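Local coordinates for protein mannosephosphate isomerase, putative (Archaeoglobus fulgidus, PDB 1ZX5) that probably interconverts mannose 6-phosphate and fructose 6-phosphate as a zinc-dependent isomerase of the type 1 family, and holds a fructofuranose in the crystal, at residues E135-I139 and E140-E144; E149-D152 and F153-L157. One frame throughout, in Å; residues are numbered along the deposited sequence.

Contact 1. Residues E135-I139 and E140-E144; sequences EDVKI and EELEE
A methyl of Val137, CG2, meets Leu142 CD1 at 4.0 Å, the two side chains crossing at about a right angle, while Ile139 CD1 approaches the same leucine methyl at 4.2 Å. The exposed Lys138 and Glu141 run alongside each other, pointing the same way. Their contact is made by the lysine methylenes, with Lys138 CD 3.8 Å from Glu141 OE2; the lysine chain then bends at its last torsion (chi4 -83°), and Lys138 NZ stays 5.3 Å from Glu141 OE2, no salt bridge. A water links the backbone N of Lys138 to Glu141 OE1, donating to that oxygen at 2.6 Å. Glu143 crosses Ile139, Glu143 OE2 lying near Ile139 CG2, but this oxygen is hydrogen-bonded to Trp201 NE1. The backbone sets these side chains in place: Lys138 O receives the amide of Leu142 at 3.1 Å (Leu142 N to Lys138 O) and takes a weak second bond from Glu141 N. One residue further on, Glu143 N reaches Ile139 O at 3.0 Å. Helix 201-207 and the loop after it, through Trp201, Leu208 and Thr210, complete the apolar side. The whole is the N-terminal first turn of helix 139-146, with Lys138 as N-cap residue, on the surface of the protein.

Contact 2. Residues E149-D152 and F153-L157; sequences EDFD and FKTLL. With LFR (beta-L-fructofuranose), chain B.
With CG of Phe151 swung opposite its backbone N (chi1 178°), the ring is placed with its CD2 edge at the face of Phe153, whose own CG lies beside its backbone N. The result is a T-shaped pair, centroids of the Phe151 and Phe153 rings 5.0 Å apart and planes at 79°, with Phe151 CD2 over the centre of the Phe153 ring. Leu156 CD1 meets the Phe151 edge at CE2, 3.8 Å away. The carbonyl O of Asp152, just before the 3-10 turn 153-156, takes Thr155 OG1 at 2.6 Å, close to the line of the C=O bond, and also Thr155 N from above the carbonyl plane. Asp152 OD1 forms a salt bridge with Lys154 NZ at 2.9 Å, met on the syn side but 30° out of plane, and accepts a weak bond from Lys154 N. The turn, in the loop between helix 139-146 and strand 157-161, lines the fructofuranose pocket of this member of the type 1 isomerase family, of the cupin clan. Lys154, curled back at chi3 and chi4, also gives NZ to O2 of the fructofuranose at 3.1 Å, and its ammonium forms a cation-pi contact with Tyr130. Asp150 OD1 accepts from the sugar's O4 at 2.7 Å, and Phe153 N gives a weak bond to its O1. The Phe153 ring also meets Phe196 edge-to-face. With an alanine here, the CD2 edge of Phe151 would probably lose the face it packs on, and Phe196 its ring partner. Gln97, which the Phe153 ring touches, is itself hydrogen-bonded to the sugar.

Overall arrangement
Contact 1 opens helix 139-146, and contact 2 follows in the loop that leads from it to strand 157-161; their centres lie about 12 Å apart. They meet directly where Leu142 CD2 packs on Leu156 CD1 at 3.6 Å, and Leu142 O lies 3.8 Å from Phe153 CE1. The leucine that contact 1 holds against Val137 thus packs against the 3-10 turn, whose Phe153 and Lys154 bond the sugar. The fructofuranose touches contact 2 itself, whereas the Leu142 side chain stays about 10 Å from it. Gln97 and Thr96 add hydrogen bonds to the sugar from another part of the chain.

Contact 1. Residues E135-I139 and E140-E144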
loop_
_atom_site.group_PDB
_atom_site.type_symbol
_atom_site.label_atom_id
_atom_site.label_comp_id
_atom_site.label_asym_id
_atom_site.label_seq_id
_atom_site.Cartn_x
_atom_site.Cartn_y
_atom_site.Cartn_z
ATOM N N GLU A 135 -12.698 20.977 -8.845
ATOM C CA GLU A 135 -14.032 21.517 -9.119
ATOM C C GLU A 135 -14.902 20.414 -9.718
ATOM O O GLU A 135 -14.376 19.420 -10.214
ATOM C CB GLU A 135 -13.970 22.711 -10.092
ATOM C CG GLU A 135 -13.209 23.962 -9.578
ATOM C CD GLU A 135 -13.818 24.611 -8.313
ATOM O OE1 GLU A 135 -15.068 24.635 -8.167
ATOM O OE2 GLU A 135 -13.036 25.113 -7.467
ATOM N N ASP A 136 -16.225 20.588 -9.667
ATOM C CA ASP A 136 -17.163 19.721 -10.388
ATOM C C ASP A 136 -16.789 19.647 -11.869
ATOM O O ASP A 136 -16.415 20.652 -12.473
ATOM C CB ASP A 136 -18.596 20.248 -10.271
ATOM C CG ASP A 136 -19.203 20.053 -8.884
ATOM O OD1 ASP A 136 -18.534 19.531 -7.967
ATOM O OD2 ASP A 136 -20.381 20.433 -8.715
ATOM N N VAL A 137 -16.869 18.453 -12.445
ATOM C CA VAL A 137 -16.606 18.266 -13.875
ATOM C C VAL A 137 -17.749 17.481 -14.507
ATOM O O VAL A 137 -18.495 16.789 -13.814
ATOM C CB VAL A 137 -15.230 17.548 -14.164
ATOM C CG1 VAL A 137 -14.055 18.382 -13.669
ATOM C CG2 VAL A 137 -15.192 16.139 -13.579
ATOM N N LYS A 138 -17.890 17.604 -15.822
ATOM C CA LYS A 138 -18.861 16.816 -16.564
ATOM C C LYS A 138 -18.134 15.707 -17.326
ATOM O O LYS A 138 -17.135 15.963 -17.993
ATOM C CB LYS A 138 -19.650 17.703 -17.532
ATOM C CG LYS A 138 -20.418 18.852 -16.875
ATOM C CD LYS A 138 -21.290 19.562 -17.908
ATOM C CE LYS A 138 -21.619 21.003 -17.503
ATOM N NZ LYS A 138 -22.787 21.091 -16.570
ATOM N N ILE A 139 -18.636 14.480 -17.216
ATOM C CA ILE A 139 -18.079 13.340 -17.950
ATOM C C ILE A 139 -17.816 13.666 -19.426
ATOM O O ILE A 139 -16.748 13.349 -19.947
ATOM C CB ILE A 139 -18.963 12.061 -17.796
ATOM C CG1 ILE A 139 -18.484 11.211 -16.618
ATOM C CG2 ILE A 139 -18.938 11.201 -19.064
ATOM C CD1 ILE A 139 -17.068 10.617 -16.765
ATOM N N GLU A 140 -18.789 14.311 -20.073
ATOM C CA GLU A 140 -18.721 14.661 -21.494
ATOM C C GLU A 140 -17.550 15.584 -21.806
ATOM O O GLU A 140 -16.917 15.453 -22.853
ATOM C CB GLU A 140 -20.022 15.334 -21.972
ATOM C CG GLU A 140 -21.301 14.529 -21.748
ATOM C CD GLU A 140 -21.834 14.606 -20.307
ATOM O OE1 GLU A 140 -21.506 15.577 -19.575
ATOM O OE2 GLU A 140 -22.589 13.682 -19.912
ATOM N N GLU A 141 -17.282 16.527 -20.907
ATOM C CA GLU A 141 -16.182 17.462 -21.094
ATOM C C GLU A 141 -14.809 16.804 -20.874
ATOM O O GLU A 141 -13.839 17.177 -21.534
ATOM C CB GLU A 141 -16.387 18.725 -20.246
ATOM C CG GLU A 141 -17.435 19.675 -20.874
ATOM C CD GLU A 141 -17.998 20.729 -19.914
ATOM O OE1 GLU A 141 -17.440 20.911 -18.806
ATOM O OE2 GLU A 141 -19.012 21.380 -20.283
ATOM N N LEU A 142 -14.743 15.820 -19.973
ATOM C CA LEU A 142 -13.543 14.992 -19.806
ATOM C C LEU A 142 -13.252 14.189 -21.076
ATOM O O LEU A 142 -12.101 14.077 -21.488
ATOM C CB LEU A 142 -13.685 14.039 -18.613
ATOM C CG LEU A 142 -13.771 14.597 -17.194
ATOM C CD1 LEU A 142 -13.967 13.462 -16.213
ATOM C CD2 LEU A 142 -12.535 15.392 -16.837
ATOM N N GLU A 143 -14.304 13.639 -21.681
ATOM C CA GLU A 143 -14.216 12.931 -22.971
ATOM C C GLU A 143 -13.709 13.793 -24.129
ATOM O O GLU A 143 -12.972 13.302 -24.979
ATOM C CB GLU A 143 -15.569 12.335 -23.351
ATOM C CG GLU A 143 -15.773 10.941 -22.843
ATOM C CD GLU A 143 -17.190 10.430 -23.068
ATOM O OE1 GLU A 143 -17.610 10.338 -24.242
ATOM O OE2 GLU A 143 -17.872 10.102 -22.070
ATOM N N GLU A 144 -14.118 15.061 -24.170
ATOM C CA GLU A 144 -13.565 16.015 -25.133
ATOM C C GLU A 144 -12.050 16.080 -25.005
ATOM O O GLU A 144 -11.341 16.092 -26.007
ATOM C CB GLU A 144 -14.142 17.423 -24.935
ATOM C CG GLU A 144 -15.610 17.576 -25.314
ATOM C CD GLU A 144 -15.907 17.124 -26.739
ATOM O OE1 GLU A 144 -15.587 17.881 -27.689
ATOM O OE2 GLU A 144 -16.461 16.008 -26.903
HETATM O O HOH W 1 -16.143 19.604 -16.993
#

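Contact 2. Residues E149-D152 and F153-L157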
loop_
_atom_site.group_PDB
_atom_site.type_symbol
_atom_site.label_atom_id
_atom_site.label_comp_id
_atom_site.label_asym_id
_atom_site.label_seq_id
_atom_site.Cartn_x
_atom_site.Cartn_y
_atom_site.Cartn_z
ATOM N N GLU A 149 -3.912 15.224 -27.721
ATOM C CA GLU A 149 -2.817 14.258 -27.774
ATOM C C GLU A 149 -2.423 13.751 -26.379
ATOM O O GLU A 149 -2.354 12.526 -26.142
ATOM C CB GLU A 149 -1.629 14.814 -28.578
ATOM C CG GLU A 149 -1.697 14.492 -30.078
ATOM C CD GLU A 149 -1.078 13.132 -30.424
ATOM O OE1 GLU A 149 0.112 12.932 -30.116
ATOM O OE2 GLU A 149 -1.760 12.263 -31.023
ATOM N N ASP A 150 -2.212 14.677 -25.445
ATOM C CA ASP A 150 -1.879 14.295 -24.072
ATOM C C ASP A 150 -2.341 15.353 -23.071
ATOM O O ASP A 150 -1.528 15.957 -22.361
ATOM C CB ASP A 150 -0.367 14.003 -23.943
ATOM C CG ASP A 150 0.052 13.584 -22.533
ATOM O OD1 ASP A 150 -0.674 12.799 -21.861
ATOM O OD2 ASP A 150 1.132 14.048 -22.101
ATOM N N PHE A 151 -3.654 15.575 -23.013
ATOM C CA PHE A 151 -4.199 16.506 -22.041
ATOM C C PHE A 151 -3.749 16.102 -20.634
ATOM O O PHE A 151 -3.841 14.929 -20.259
ATOM C CB PHE A 151 -5.728 16.586 -22.122
ATOM C CG PHE A 151 -6.322 17.506 -21.097
ATOM C CD1 PHE A 151 -6.292 18.890 -21.288
ATOM C CD2 PHE A 151 -6.858 17.002 -19.918
ATOM C CE1 PHE A 151 -6.808 19.756 -20.322
ATOM C CE2 PHE A 151 -7.377 17.857 -18.946
ATOM C CZ PHE A 151 -7.357 19.237 -19.152
ATOM N N ASP A 152 -3.253 17.065 -19.865
ATOM C CA ASP A 152 -2.798 16.782 -18.513
ATOM C C ASP A 152 -4.001 16.787 -17.574
ATOM O O ASP A 152 -4.402 17.837 -17.074
ATOM C CB ASP A 152 -1.729 17.804 -18.077
ATOM C CG ASP A 152 -1.066 17.447 -16.744
ATOM O OD1 ASP A 152 -1.407 16.414 -16.134
ATOM O OD2 ASP A 152 -0.185 18.209 -16.301
ATOM N N PHE A 153 -4.586 15.611 -17.355
ATOM C CA PHE A 153 -5.746 15.477 -16.463
ATOM C C PHE A 153 -5.441 15.802 -15.000
ATOM O O PHE A 153 -6.355 16.128 -14.233
ATOM C CB PHE A 153 -6.359 14.077 -16.567
ATOM C CG PHE A 153 -7.123 13.839 -17.841
ATOM C CD1 PHE A 153 -8.427 14.313 -17.986
ATOM C CD2 PHE A 153 -6.536 13.152 -18.895
ATOM C CE1 PHE A 153 -9.141 14.100 -19.158
ATOM C CE2 PHE A 153 -7.237 12.927 -20.073
ATOM C CZ PHE A 153 -8.550 13.404 -20.207
ATOM N N LYS A 154 -4.164 15.702 -14.616
ATOM C CA LYS A 154 -3.726 16.061 -13.265
ATOM C C LYS A 154 -4.002 17.537 -12.935
ATOM O O LYS A 154 -4.159 17.876 -11.765
ATOM C CB LYS A 154 -2.243 15.742 -13.045
ATOM C CG LYS A 154 -1.816 14.314 -13.397
ATOM C CD LYS A 154 -0.428 13.947 -12.836
ATOM C CE LYS A 154 0.668 14.959 -13.224
ATOM N NZ LYS A 154 0.779 15.188 -14.682
ATOM N N THR A 155 -4.074 18.398 -13.961
ATOM C CA THR A 155 -4.435 19.816 -13.774
ATOM C C THR A 155 -5.861 20.008 -13.231
ATOM O O THR A 155 -6.206 21.092 -12.772
ATOM C CB THR A 155 -4.282 20.674 -15.068
ATOM O OG1 THR A 155 -5.122 20.158 -16.104
ATOM C CG2 THR A 155 -2.831 20.722 -15.553
ATOM N N LEU A 156 -6.678 18.955 -13.271
ATOM C CA LEU A 156 -8.070 19.030 -12.810
ATOM C C LEU A 156 -8.227 18.558 -11.360
ATOM O O LEU A 156 -9.317 18.636 -10.787
ATOM C CB LEU A 156 -8.977 18.223 -13.744
ATOM C CG LEU A 156 -8.922 18.567 -15.238
ATOM C CD1 LEU A 156 -9.844 17.675 -16.040
ATOM C CD2 LEU A 156 -9.281 20.046 -15.504
ATOM N N LEU A 157 -7.129 18.094 -10.766
ATOM C CA LEU A 157 -7.159 17.463 -9.448
ATOM C C LEU A 157 -6.529 18.338 -8.361
ATOM O O LEU A 157 -5.693 19.196 -8.662
ATOM C CB LEU A 157 -6.427 16.103 -9.486
ATOM C CG LEU A 157 -6.814 15.034 -10.518
ATOM C CD1 LEU A 157 -6.076 13.737 -10.222
ATOM C CD2 LEU A 157 -8.309 14.795 -10.553
HETATM C C1 LFR B . -1.601 13.019 -17.925
HETATM C C2 LFR B . -0.161 12.668 -17.506
HETATM C C3 LFR B . 0.274 11.348 -18.151
HETATM C C4 LFR B . 1.416 11.664 -19.091
HETATM C C5 LFR B . 1.653 13.167 -18.985
HETATM C C6 LFR B . 3.090 13.479 -18.564
HETATM O O1 LFR B . -2.543 13.025 -16.842
HETATM O O2 LFR B . -0.010 12.586 -16.070
HETATM O O3 LFR B . 0.764 10.412 -17.197
HETATM O O4 LFR B . 1.013 11.291 -20.412
HETATM O O5 LFR B . 0.708 13.691 -18.032
HETATM O O6 LFR B . 3.487 14.823 -18.881
#